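Side-chain contacts in LanC-like protein GCR2 (Arabidopsis thaliana, PDB 3T33), which may take part in abscisic acid signalling and binds a zinc ion: residues 90-95 / 134-139; 122-127 / 158-163; 241-246 / 254-259; 335-340 / 364-369; 342-347 / 406-411. All coordinates share one frame; numbering follows the deposited sequence.

Five contacts tie up the helical toroid of this LanC-like chain. Contact 1 comes first, closing a loop of 38 residues between two helices of the inner ring. Contact 2 crosses it: its first segment lies inside that loop and its second beyond it, so that two interhelical loops are joined. Contact 3 follows in series and closes a short connection of seven residues, setting an inner helix against the outer one that comes next. Further on, contact 4 likewise sets an inner helix, 336-350, on an outer one, 353-375, closing 23 residues. Contact 5 crosses contact 4, starting from the same helix 336-350 and closing 58 residues later on the C-terminal loop; the two touch through G338 and F410.

Contact 1 (90-95 / 134-139); sequences LLFKSY and CALGAV
The ring of F92 carries the whole contact. Over one of its faces lies the methyl CD2 of L136, 4.3 Å from the ring centroid and 27° off the ring normal, a CH-pi contact. That methyl does not sit over the middle: it favours the root of the ring, with CD2 of L136 3.8 Å from CG of F92 and 4.0 Å from CB of F92. At the far end of the ring, CZ of F92 meets CG1 of V139 at 3.7 Å, and this approach is oblique.

The two partners therefore take different ends of one ring. F92 and L136 lie side by side and point opposite ways, with CD2 of L136 beside the root of F92, while V139 comes in at about a right angle to the F92 side chain. F92 can span both because its CG stands anti to the backbone N (chi1 -171°), which turns the ring toward helix 130-144. L136 leaves its own backbone at a less regular angle, chi1 -148°, and this brings CD2 over the ring.

No hydrogen bond crosses here, and all three touching residues are buried. V139 also packs on F183 and L184 of helix 174-188, so the hydrophobic layer runs on to the next helix. On the F92 helix, L91 faces helix 101-118 and L90 faces helix 392-402. Helices 84-98 and 130-144 are neighbours in the inner ring of the double alpha-barrel, and F92 joins these two inner helices of the (alpha/alpha) toroid of LanC proteins.

Contact 2 (122-127 / 158-163); sequences ERVTFI and RGIRLP
Apolar packing comes first, and V124 is at its centre: its two methyls go to different partners. CG2 of V124 lies 3.6 Å from CG2 of I160, the closest approach between the two loops, and CG1 of V124 lies 3.8 Å from CD2 of L162. The valine meets I160 at a slant and L162 at about a right angle, fitting into the notch between them. As modelled, its near-eclipsed rotation, chi1 118°, directs CG1 toward L162 and CG2 toward I160. I160 offers CG2, the branch anti to its backbone N, while L162 reaches with one methyl, CD2, its CG lying beside the backbone N.

Of polar contacts across the pair there is little: the carbonyl O of R161 stands 3.9 Å from CG2 of V124, a van der Waals approach and no more.

Hydrogen bonds act within 158-163 instead. NH1 of R161 donates to O of R158 over 2.7 Å, almost straight at 178°. The same NH1 reaches O of I160 at 2.8 Å, more bent at 142°, and from above that carbonyl's plane. These two oxygens take the guanidinium edge through NH1, and a third, O of G159, lies over one face, toward the rim, so the arginine binds its own chain and not the other loop.

As for the helices, these loops lead from 101-118 to 130-144 and from 147-158 to 174-188. Y177 of helix 174-188 packs against V124, I160 and L162 together, and I160 also leans on Y130 and A131 of helix 130-144.

Contact 3 (241-246 / 254-259); sequences NVLMHT and KDVKGT
V256 reaches over to L243 and M244, and it is the side chain to follow. From CB, which points across at the other helix, it forks into two methyls with separate partners. CG1, anti to the backbone N (chi1 177°), comes within 4.0 Å of CG of M244. CG2, beside the backbone N, stands 4.1 Å from CD1 of L243. Both neighbours lie at a slant to the valine, so its fork straddles two consecutive residues of helix 236-244. On M244 it is the second carbon of the chain that touches; the chain then bends at chi3 (-90°) before its terminal methyl.

Helix 236-244 belongs to the inner ring of the LanC double barrel and helix 250-265 to the outer one, so this is the packing between two consecutive helices joined by a short connection. F206 of helix 195-212 closes in on both L243 and V256, and M244 also rests on T297 and Y305 of helix 291-305.

Each segment has a threonine turned back on its own backbone. OG1 of T246 donates to O of L243 at 2.9 Å, in the carbonyl plane and on a lone pair, and N of T246 bonds to the same oxygen. In the other segment, OG1 of T259 donates to O of D255 at 2.8 Å, tilted from the carbonyl plane. The backbone N of T259 reaches that oxygen from the opposite face.

Contact 4 (335-340 / 364-369); sequences GISGNT and SFLLDK
I336 packs on F365 and L366 where two helices of the LanC toroid, 336-350 of the inner ring and 353-375 of the outer, run antiparallel as a helical hairpin. The short segments cross at -157°, with their axes 10.6 Å apart.

Conformation decides which atom of I336 goes where. CG1 lies beside the backbone N and continues extended (chi2 171°), so CD1 is carried out to the F365 ring, 3.6 Å from both CD1 and CE1 of F365, at an oblique approach. CG of K369 lies over one face of that ring, toward the rim. The other branch, CG2, meets CD1 of L366 at 3.7 Å, the isoleucine and leucine running alongside with opposite headings. L366 keeps CG beside its backbone N (chi1 -79°), which brings CD1 between I336 and S337, 3.7 Å from N of S337.

S337 has two conformers, so the bond from its OG to O of V330 in one of them is tentative. The zinc ligands C333 and H334 come just before this helix, with zinc about 12 Å from the S337 side chain. One turn on, OG1 of T340 donates to O of I336 at 3.0 Å, from above the carbonyl plane.

Contact 5 (342-347 / 406-411); sequences VFLSLY and TQALFP
Two touches make up the first shell. CD1 of L344 meets CB of A408 at 3.8 Å, and CG2 of T406 lies 3.4 Å from CE2 of Y347, coming at the ring obliquely. T406 holds CG2 beside its backbone N, opposite the carbonyl carbon, with OG1 on the remaining position (chi1 62°), and the methyl is the branch that meets the ring.

The next shell packs on both sides. L344 also rests on M402, P405 and A359, so helices 353-375 and 392-402 share the leucine, and Y347 leans on Y355. A408 also touches D401. Farther along, E414 bonds S345 OG and F410 N with its two carboxylate oxygens, adding a polar link between the same two segments. F410 itself stacks on the ring of W287.

Helix 336-350, of the inner ring of the LanC fold, is thus set against the C-terminal loop that follows helix 392-402. Directly across the two segments no hydrogen bond forms; methyl groups and a ring make the touch, so dispersion and shape hold it, with E414 supplying a polar link from outside the pair.

Contact 1 (90-95 / 134-139)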
# COMPACT_ATOMS: atom_id res chain seq x y z
N LEU A 90 -7.91 1.79 9.48
CA LEU A 90 -7.00 2.63 10.26
C LEU A 90 -7.14 2.29 11.76
O LEU A 90 -6.14 2.26 12.52
CB LEU A 90 -7.29 4.10 9.97
CG LEU A 90 -6.56 5.06 10.96
CD1 LEU A 90 -5.02 4.94 10.87
CD2 LEU A 90 -7.03 6.54 10.72
N LEU A 91 -8.39 2.01 12.19
CA LEU A 91 -8.72 1.66 13.57
C LEU A 91 -8.19 0.31 13.91
O LEU A 91 -7.68 0.08 15.03
CB LEU A 91 -10.25 1.73 13.79
CG LEU A 91 -10.70 3.17 14.06
CD1 LEU A 91 -12.17 3.26 13.87
CD2 LEU A 91 -10.34 3.54 15.49
N PHE A 92 -8.33 -0.60 12.95
CA PHE A 92 -7.68 -1.91 13.06
C PHE A 92 -6.11 -1.82 13.21
O PHE A 92 -5.53 -2.46 14.07
CB PHE A 92 -8.06 -2.82 11.88
CG PHE A 92 -7.59 -4.24 12.05
CD1 PHE A 92 -8.14 -5.05 13.02
CD2 PHE A 92 -6.56 -4.74 11.28
CE1 PHE A 92 -7.67 -6.35 13.23
CE2 PHE A 92 -6.08 -6.05 11.49
CZ PHE A 92 -6.67 -6.86 12.48
N LYS A 93 -5.45 -1.04 12.37
CA LYS A 93 -4.01 -0.86 12.45
C LYS A 93 -3.63 -0.26 13.83
O LYS A 93 -2.61 -0.61 14.44
CB LYS A 93 -3.61 0.13 11.36
CG LYS A 93 -2.19 0.56 11.46
CD LYS A 93 -1.27 -0.24 10.52
CE LYS A 93 -0.53 -1.24 11.22
NZ LYS A 93 0.13 -2.16 10.24
N SER A 94 -4.46 0.63 14.32
CA SER A 94 -4.23 1.24 15.61
C SER A 94 -4.41 0.25 16.72
O SER A 94 -3.69 0.25 17.72
CB SER A 94 -5.21 2.37 15.80
OG SER A 94 -4.93 3.00 17.03
N TYR A 95 -5.41 -0.58 16.59
CA TYR A 95 -5.53 -1.64 17.54
C TYR A 95 -4.26 -2.54 17.48
O TYR A 95 -3.76 -2.97 18.51
CB TYR A 95 -6.82 -2.46 17.27
CG TYR A 95 -6.78 -3.81 17.88
CD1 TYR A 95 -6.84 -3.97 19.28
CD2 TYR A 95 -6.58 -4.92 17.08
CE1 TYR A 95 -6.72 -5.25 19.86
CE2 TYR A 95 -6.47 -6.17 17.62
CZ TYR A 95 -6.55 -6.34 19.01
OH TYR A 95 -6.44 -7.62 19.52
N CYS A 134 -15.82 -7.72 3.93
CA CYS A 134 -15.92 -9.01 4.54
C CYS A 134 -14.63 -9.49 5.14
O CYS A 134 -14.65 -10.21 6.13
CB CYS A 134 -16.40 -10.01 3.50
SG CYS A 134 -18.16 -9.69 2.94
N ALA A 135 -13.50 -9.21 4.51
CA ALA A 135 -12.27 -9.82 5.01
C ALA A 135 -11.85 -9.10 6.28
O ALA A 135 -11.44 -9.74 7.23
CB ALA A 135 -11.16 -9.79 3.96
N LEU A 136 -12.02 -7.78 6.35
CA LEU A 136 -11.70 -7.06 7.58
C LEU A 136 -12.68 -7.47 8.66
O LEU A 136 -12.34 -7.70 9.79
CB LEU A 136 -11.81 -5.55 7.38
CG LEU A 136 -10.92 -4.58 8.14
CD1 LEU A 136 -11.44 -3.13 8.27
CD2 LEU A 136 -10.25 -5.09 9.41
N GLY A 137 -13.94 -7.56 8.30
CA GLY A 137 -14.95 -7.96 9.29
C GLY A 137 -14.52 -9.24 9.95
O GLY A 137 -14.53 -9.32 11.18
N ALA A 138 -14.17 -10.24 9.13
CA ALA A 138 -13.86 -11.57 9.63
C ALA A 138 -12.57 -11.58 10.47
O ALA A 138 -12.46 -12.29 11.43
CB ALA A 138 -13.71 -12.59 8.44
N VAL A 139 -11.60 -10.75 10.11
CA VAL A 139 -10.33 -10.70 10.82
C VAL A 139 -10.54 -9.98 12.15
O VAL A 139 -10.14 -10.46 13.21
CB VAL A 139 -9.20 -10.10 9.92
CG1 VAL A 139 -7.95 -9.85 10.75
CG2 VAL A 139 -8.86 -11.08 8.75

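Contact 2 (122-127 / 158-163)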
# COMPACT_ATOMS: atom_id res chain seq x y z
N GLU A 122 -21.66 -4.35 -6.66
CA GLU A 122 -20.99 -5.33 -7.53
C GLU A 122 -19.46 -5.30 -7.43
O GLU A 122 -18.81 -6.13 -8.03
CB GLU A 122 -21.52 -5.26 -8.98
CG GLU A 122 -22.48 -6.44 -9.27
CD GLU A 122 -23.53 -6.19 -10.40
OE1 GLU A 122 -23.36 -5.26 -11.24
OE2 GLU A 122 -24.55 -6.94 -10.43
N ARG A 123 -18.90 -4.38 -6.62
CA ARG A 123 -17.45 -4.30 -6.39
C ARG A 123 -16.94 -5.56 -5.67
O ARG A 123 -17.49 -6.01 -4.71
CB ARG A 123 -17.05 -3.05 -5.62
CG ARG A 123 -17.48 -1.68 -6.22
CD ARG A 123 -16.88 -1.40 -7.58
NE ARG A 123 -16.90 0.03 -7.89
CZ ARG A 123 -17.35 0.55 -9.04
NH1 ARG A 123 -17.83 -0.25 -10.01
NH2 ARG A 123 -17.29 1.87 -9.24
N VAL A 124 -15.88 -6.12 -6.16
CA VAL A 124 -15.46 -7.40 -5.67
C VAL A 124 -14.01 -7.42 -4.98
O VAL A 124 -13.54 -8.43 -4.46
CB VAL A 124 -15.60 -8.32 -6.89
CG1 VAL A 124 -14.30 -8.92 -7.36
CG2 VAL A 124 -16.81 -9.22 -6.78
N THR A 125 -13.32 -6.29 -4.95
CA THR A 125 -11.91 -6.31 -4.46
C THR A 125 -11.71 -5.84 -2.98
O THR A 125 -12.62 -5.27 -2.34
CB THR A 125 -10.96 -5.46 -5.35
OG1 THR A 125 -11.29 -4.09 -5.19
CG2 THR A 125 -11.11 -5.85 -6.87
N PHE A 126 -10.50 -6.08 -2.47
CA PHE A 126 -10.15 -5.58 -1.13
C PHE A 126 -10.26 -4.05 -1.02
O PHE A 126 -10.87 -3.55 -0.06
CB PHE A 126 -8.74 -6.04 -0.72
CG PHE A 126 -8.41 -5.77 0.72
CD1 PHE A 126 -8.81 -6.64 1.69
CD2 PHE A 126 -7.64 -4.68 1.08
CE1 PHE A 126 -8.50 -6.40 3.03
CE2 PHE A 126 -7.30 -4.47 2.40
CZ PHE A 126 -7.75 -5.33 3.38
N ILE A 127 -9.68 -3.34 -1.97
CA ILE A 127 -9.49 -1.90 -1.81
C ILE A 127 -10.73 -1.13 -2.29
O ILE A 127 -11.03 -0.03 -1.79
CB ILE A 127 -8.27 -1.42 -2.62
CG1 ILE A 127 -6.93 -2.00 -2.08
CG2 ILE A 127 -8.21 0.09 -2.74
CD1 ILE A 127 -5.74 -1.91 -3.18
N ARG A 158 -17.61 -15.79 1.25
CA ARG A 158 -17.77 -16.99 0.44
C ARG A 158 -18.93 -16.95 -0.58
O ARG A 158 -18.94 -17.78 -1.53
CB ARG A 158 -17.97 -18.16 1.37
CG ARG A 158 -16.67 -18.61 2.07
CD ARG A 158 -17.00 -19.79 2.90
NE ARG A 158 -15.82 -20.34 3.52
CZ ARG A 158 -15.86 -21.19 4.55
NH1 ARG A 158 -17.03 -21.56 5.10
NH2 ARG A 158 -14.74 -21.67 5.02
N GLY A 159 -19.88 -16.01 -0.40
CA GLY A 159 -20.97 -15.78 -1.37
C GLY A 159 -20.56 -14.94 -2.57
O GLY A 159 -21.30 -14.83 -3.59
N ILE A 160 -19.38 -14.32 -2.50
CA ILE A 160 -18.94 -13.50 -3.63
C ILE A 160 -18.70 -14.34 -4.88
O ILE A 160 -18.07 -15.39 -4.82
CB ILE A 160 -17.68 -12.62 -3.25
CG1 ILE A 160 -18.07 -11.51 -2.25
CG2 ILE A 160 -17.06 -11.97 -4.46
CD1 ILE A 160 -16.90 -10.96 -1.41
N ARG A 161 -19.18 -13.85 -6.02
CA ARG A 161 -18.93 -14.51 -7.29
C ARG A 161 -18.33 -13.54 -8.30
O ARG A 161 -18.62 -12.34 -8.26
CB ARG A 161 -20.25 -15.07 -7.86
CG ARG A 161 -20.98 -16.06 -6.93
CD ARG A 161 -20.29 -17.41 -6.96
NE ARG A 161 -20.98 -18.26 -5.97
CZ ARG A 161 -20.65 -18.35 -4.69
NH1 ARG A 161 -19.60 -17.63 -4.19
NH2 ARG A 161 -21.41 -19.11 -3.89
N LEU A 162 -17.50 -14.05 -9.20
CA LEU A 162 -16.83 -13.18 -10.16
C LEU A 162 -17.48 -13.24 -11.51
O LEU A 162 -17.36 -14.29 -12.16
CB LEU A 162 -15.37 -13.60 -10.32
CG LEU A 162 -14.65 -13.89 -8.99
CD1 LEU A 162 -13.30 -14.52 -9.28
CD2 LEU A 162 -14.47 -12.57 -8.21
N PRO A 163 -18.09 -12.13 -11.99
CA PRO A 163 -18.59 -12.16 -13.40
C PRO A 163 -17.49 -12.49 -14.39
O PRO A 163 -16.35 -12.08 -14.18
CB PRO A 163 -19.06 -10.72 -13.65
CG PRO A 163 -19.05 -9.99 -12.36
CD PRO A 163 -18.20 -10.79 -11.38

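Contact 3 (241-246 / 254-259)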
# COMPACT_ATOMS: atom_id res chain seq x y z
N ASN A 241 2.48 -9.02 -8.37
CA ASN A 241 2.59 -8.92 -6.92
C ASN A 241 1.68 -9.95 -6.30
O ASN A 241 2.15 -10.85 -5.59
CB ASN A 241 2.30 -7.51 -6.40
CG ASN A 241 2.49 -7.39 -4.88
OD1 ASN A 241 1.55 -7.20 -4.11
ND2 ASN A 241 3.71 -7.47 -4.46
N VAL A 242 0.39 -9.89 -6.63
CA VAL A 242 -0.55 -10.87 -6.06
C VAL A 242 -0.14 -12.30 -6.40
O VAL A 242 -0.27 -13.21 -5.57
CB VAL A 242 -2.04 -10.64 -6.53
CG1 VAL A 242 -2.98 -11.40 -5.63
CG2 VAL A 242 -2.42 -9.16 -6.41
N LEU A 243 0.32 -12.52 -7.64
CA LEU A 243 0.64 -13.86 -8.04
C LEU A 243 1.79 -14.38 -7.22
O LEU A 243 1.78 -15.54 -6.84
CB LEU A 243 0.93 -13.93 -9.54
CG LEU A 243 -0.31 -13.72 -10.45
CD1 LEU A 243 0.20 -13.69 -11.86
CD2 LEU A 243 -1.43 -14.82 -10.25
N MET A 244 2.76 -13.52 -6.87
CA MET A 244 3.90 -14.02 -6.09
C MET A 244 3.52 -14.47 -4.72
O MET A 244 4.30 -15.14 -4.05
CB MET A 244 5.04 -13.02 -6.03
CG MET A 244 5.58 -12.76 -7.44
SD MET A 244 6.98 -11.65 -7.44
CE MET A 244 6.16 -10.05 -7.61
N HIS A 245 2.31 -14.11 -4.29
CA HIS A 245 1.88 -14.47 -2.96
C HIS A 245 1.19 -15.81 -2.88
O HIS A 245 0.76 -16.18 -1.78
CB HIS A 245 1.04 -13.37 -2.36
CG HIS A 245 1.82 -12.18 -1.94
ND1 HIS A 245 2.50 -12.12 -0.73
CD2 HIS A 245 2.08 -11.02 -2.57
CE1 HIS A 245 3.13 -10.96 -0.63
NE2 HIS A 245 2.89 -10.28 -1.74
N THR A 246 1.15 -16.56 -4.01
CA THR A 246 0.46 -17.88 -4.11
C THR A 246 1.44 -18.94 -4.59
O THR A 246 2.58 -18.63 -4.96
CB THR A 246 -0.72 -17.92 -5.17
OG1 THR A 246 -0.21 -17.61 -6.49
CG2 THR A 246 -1.75 -16.95 -4.91
N LYS A 254 8.38 -18.72 -14.26
CA LYS A 254 9.02 -18.14 -15.49
C LYS A 254 8.23 -17.00 -16.07
O LYS A 254 8.82 -16.01 -16.47
CB LYS A 254 9.28 -19.18 -16.62
CG LYS A 254 10.76 -19.44 -16.99
CD LYS A 254 11.00 -20.85 -17.59
CE LYS A 254 11.00 -22.01 -16.49
NZ LYS A 254 11.64 -23.33 -16.96
N ASP A 255 6.90 -17.14 -16.17
CA ASP A 255 6.12 -16.08 -16.82
C ASP A 255 6.02 -14.78 -15.97
O ASP A 255 5.99 -13.65 -16.53
CB ASP A 255 4.73 -16.60 -17.18
CG ASP A 255 4.72 -17.56 -18.43
OD1 ASP A 255 5.67 -17.57 -19.23
OD2 ASP A 255 3.72 -18.28 -18.60
N VAL A 256 5.98 -14.96 -14.64
CA VAL A 256 5.98 -13.81 -13.73
C VAL A 256 7.35 -13.16 -13.79
O VAL A 256 7.43 -11.96 -14.09
CB VAL A 256 5.58 -14.18 -12.31
CG1 VAL A 256 5.67 -12.95 -11.42
CG2 VAL A 256 4.15 -14.80 -12.29
N LYS A 257 8.41 -13.94 -13.56
CA LYS A 257 9.81 -13.44 -13.72
C LYS A 257 9.93 -12.71 -15.05
O LYS A 257 10.35 -11.55 -15.10
CB LYS A 257 10.87 -14.57 -13.66
CG LYS A 257 11.17 -15.01 -12.26
CD LYS A 257 12.14 -16.18 -12.24
CE LYS A 257 12.32 -16.75 -10.83
NZ LYS A 257 13.13 -18.06 -10.82
N GLY A 258 9.44 -13.36 -16.10
CA GLY A 258 9.52 -12.78 -17.46
C GLY A 258 8.92 -11.42 -17.63
O GLY A 258 9.53 -10.52 -18.18
N THR A 259 7.69 -11.26 -17.16
CA THR A 259 6.95 -9.97 -17.21
C THR A 259 7.70 -8.91 -16.43
O THR A 259 7.77 -7.77 -16.85
CB THR A 259 5.53 -10.16 -16.66
OG1 THR A 259 4.90 -11.22 -17.38
CG2 THR A 259 4.69 -8.93 -16.81

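Contact 4 (335-340 / 364-369)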
# COMPACT_ATOMS: atom_id res chain seq x y z
N GLY A 335 1.12 9.86 -3.16
CA GLY A 335 1.61 10.91 -2.27
C GLY A 335 2.82 10.47 -1.47
O GLY A 335 3.43 9.44 -1.76
N ILE A 336 3.15 11.25 -0.45
CA ILE A 336 4.29 10.95 0.41
C ILE A 336 4.02 9.80 1.38
O ILE A 336 4.80 8.86 1.44
CB ILE A 336 4.80 12.20 1.13
CG1 ILE A 336 5.15 13.26 0.07
CG2 ILE A 336 6.03 11.86 2.01
CD1 ILE A 336 5.49 14.68 0.61
N SER A 337 2.89 9.77 2.09
CA SER A 337 2.66 8.63 3.00
C SER A 337 2.86 7.30 2.24
O SER A 337 3.43 6.34 2.77
CB SER A 337 1.27 8.69 3.67
OG SER A 337 0.98 9.96 4.28
N GLY A 338 2.43 7.25 0.97
CA GLY A 338 2.47 5.99 0.22
C GLY A 338 3.87 5.71 -0.26
O GLY A 338 4.35 4.57 -0.15
N ASN A 339 4.56 6.75 -0.77
CA ASN A 339 5.97 6.55 -1.18
C ASN A 339 6.95 6.18 -0.01
O ASN A 339 7.93 5.47 -0.22
CB ASN A 339 6.45 7.72 -2.01
CG ASN A 339 5.65 7.86 -3.30
OD1 ASN A 339 5.83 8.80 -4.03
ND2 ASN A 339 4.74 6.98 -3.54
N THR A 340 6.63 6.58 1.22
CA THR A 340 7.39 6.13 2.36
C THR A 340 7.59 4.61 2.41
O THR A 340 8.68 4.13 2.76
CB THR A 340 6.67 6.59 3.68
OG1 THR A 340 6.65 8.00 3.64
CG2 THR A 340 7.43 6.16 4.91
N SER A 364 9.22 12.42 8.57
CA SER A 364 9.53 13.72 9.19
C SER A 364 9.10 14.87 8.37
O SER A 364 8.53 15.82 8.92
CB SER A 364 11.01 13.84 9.49
OG SER A 364 11.38 12.70 10.22
N PHE A 365 9.31 14.79 7.05
CA PHE A 365 8.83 15.85 6.16
C PHE A 365 7.34 16.08 6.35
O PHE A 365 6.89 17.22 6.62
CB PHE A 365 9.10 15.51 4.69
CG PHE A 365 8.60 16.59 3.72
CD1 PHE A 365 7.31 16.53 3.17
CD2 PHE A 365 9.42 17.66 3.36
CE1 PHE A 365 6.84 17.56 2.30
CE2 PHE A 365 8.96 18.67 2.49
CZ PHE A 365 7.68 18.62 1.96
N LEU A 366 6.55 15.00 6.24
CA LEU A 366 5.12 15.10 6.49
C LEU A 366 4.76 15.63 7.87
O LEU A 366 3.87 16.49 8.00
CB LEU A 366 4.44 13.72 6.33
CG LEU A 366 4.17 13.31 4.91
CD1 LEU A 366 3.72 11.89 4.95
CD2 LEU A 366 3.07 14.23 4.38
N LEU A 367 5.36 15.12 8.92
CA LEU A 367 4.98 15.68 10.22
C LEU A 367 5.33 17.16 10.36
O LEU A 367 4.56 17.97 10.92
CB LEU A 367 5.62 14.90 11.33
CG LEU A 367 5.24 15.18 12.80
CD1 LEU A 367 5.38 13.89 13.53
CD2 LEU A 367 6.16 16.18 13.46
N ASP A 368 6.49 17.54 9.83
CA ASP A 368 6.97 18.91 10.06
C ASP A 368 6.22 19.94 9.19
O ASP A 368 5.90 21.05 9.64
CB ASP A 368 8.51 18.97 9.83
CG ASP A 368 9.17 20.27 10.38
OD1 ASP A 368 9.25 20.45 11.62
OD2 ASP A 368 9.60 21.09 9.56
N LYS A 369 5.87 19.53 7.97
CA LYS A 369 5.47 20.47 6.95
C LYS A 369 4.03 20.34 6.47
O LYS A 369 3.50 21.32 5.90
CB LYS A 369 6.37 20.35 5.70
CG LYS A 369 7.91 20.43 5.91
CD LYS A 369 8.40 21.83 6.28
CE LYS A 369 9.87 21.81 6.70
NZ LYS A 369 10.45 23.14 6.39

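Contact 5 (342-347 / 406-411)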
# COMPACT_ATOMS: atom_id res chain seq x y z
N VAL A 342 7.94 2.58 0.12
CA VAL A 342 9.08 2.10 -0.68
C VAL A 342 10.34 1.91 0.20
O VAL A 342 10.97 0.84 0.18
CB VAL A 342 9.41 3.06 -1.86
CG1 VAL A 342 10.61 2.56 -2.58
CG2 VAL A 342 8.25 3.08 -2.86
N PHE A 343 10.68 2.92 1.00
CA PHE A 343 11.86 2.78 1.86
C PHE A 343 11.75 1.73 2.93
O PHE A 343 12.67 0.97 3.14
CB PHE A 343 12.26 4.16 2.40
CG PHE A 343 12.30 5.19 1.32
CD1 PHE A 343 13.05 4.95 0.17
CD2 PHE A 343 11.56 6.36 1.41
CE1 PHE A 343 13.13 5.90 -0.84
CE2 PHE A 343 11.61 7.31 0.42
CZ PHE A 343 12.37 7.08 -0.73
N LEU A 344 10.61 1.67 3.58
CA LEU A 344 10.25 0.58 4.49
C LEU A 344 10.36 -0.76 3.83
O LEU A 344 10.82 -1.71 4.45
CB LEU A 344 8.82 0.73 4.98
CG LEU A 344 8.71 1.95 5.86
CD1 LEU A 344 7.21 2.16 6.26
CD2 LEU A 344 9.60 1.86 7.12
N SER A 345 9.99 -0.86 2.58
CA SER A 345 10.07 -2.15 1.92
C SER A 345 11.52 -2.56 1.68
O SER A 345 11.87 -3.74 1.77
CB SER A 345 9.29 -2.14 0.57
OG SER A 345 8.88 -3.49 0.23
N LEU A 346 12.36 -1.58 1.34
CA LEU A 346 13.77 -1.84 0.99
C LEU A 346 14.53 -2.19 2.30
O LEU A 346 15.34 -3.13 2.36
CB LEU A 346 14.36 -0.60 0.29
CG LEU A 346 13.92 -0.54 -1.17
CD1 LEU A 346 14.10 0.83 -1.75
CD2 LEU A 346 14.72 -1.58 -1.94
N TYR A 347 14.09 -1.52 3.36
CA TYR A 347 14.61 -1.78 4.69
C TYR A 347 14.23 -3.15 5.18
O TYR A 347 15.09 -3.86 5.68
CB TYR A 347 14.10 -0.71 5.68
CG TYR A 347 14.57 -0.91 7.10
CD1 TYR A 347 15.97 -0.97 7.44
CD2 TYR A 347 13.64 -1.06 8.14
CE1 TYR A 347 16.37 -1.14 8.78
CE2 TYR A 347 14.06 -1.21 9.49
CZ TYR A 347 15.42 -1.24 9.78
OH TYR A 347 15.81 -1.42 11.08
N THR A 406 9.91 -2.80 10.47
CA THR A 406 10.13 -4.10 9.79
C THR A 406 8.83 -4.96 9.63
O THR A 406 8.84 -5.97 8.92
CB THR A 406 11.31 -4.95 10.39
OG1 THR A 406 11.05 -5.28 11.77
CG2 THR A 406 12.60 -4.12 10.33
N GLN A 407 7.77 -4.58 10.33
CA GLN A 407 6.48 -5.23 10.22
C GLN A 407 5.53 -4.41 9.28
O GLN A 407 4.45 -4.84 9.01
CB GLN A 407 5.84 -5.42 11.60
CG GLN A 407 6.52 -6.48 12.47
CD GLN A 407 6.63 -7.86 11.77
OE1 GLN A 407 7.71 -8.44 11.70
NE2 GLN A 407 5.51 -8.36 11.25
N ALA A 408 5.95 -3.23 8.84
CA ALA A 408 5.13 -2.32 8.03
C ALA A 408 4.86 -2.85 6.64
O ALA A 408 5.80 -3.18 5.94
CB ALA A 408 5.80 -1.00 7.90
N LEU A 409 3.57 -2.93 6.29
CA LEU A 409 3.05 -3.38 4.98
C LEU A 409 2.16 -2.33 4.27
O LEU A 409 1.21 -1.90 4.87
CB LEU A 409 2.25 -4.66 5.18
CG LEU A 409 3.10 -5.80 5.75
CD1 LEU A 409 2.20 -7.03 6.21
CD2 LEU A 409 4.19 -6.28 4.77
N PHE A 410 2.47 -1.93 3.01
CA PHE A 410 1.60 -0.98 2.28
C PHE A 410 0.14 -1.54 2.29
O PHE A 410 -0.08 -2.68 1.90
CB PHE A 410 2.11 -0.75 0.87
CG PHE A 410 1.36 0.33 0.08
CD1 PHE A 410 0.08 0.12 -0.40
CD2 PHE A 410 1.97 1.52 -0.22
CE1 PHE A 410 -0.59 1.12 -1.16
CE2 PHE A 410 1.30 2.51 -0.95
CZ PHE A 410 0.01 2.29 -1.41
N PRO A 411 -0.84 -0.77 2.81
CA PRO A 411 -2.22 -1.29 3.03
C PRO A 411 -2.85 -1.74 1.70
O PRO A 411 -2.81 -1.00 0.69
CB PRO A 411 -2.96 -0.09 3.61
CG PRO A 411 -2.22 1.11 3.08
CD PRO A 411 -0.76 0.70 2.89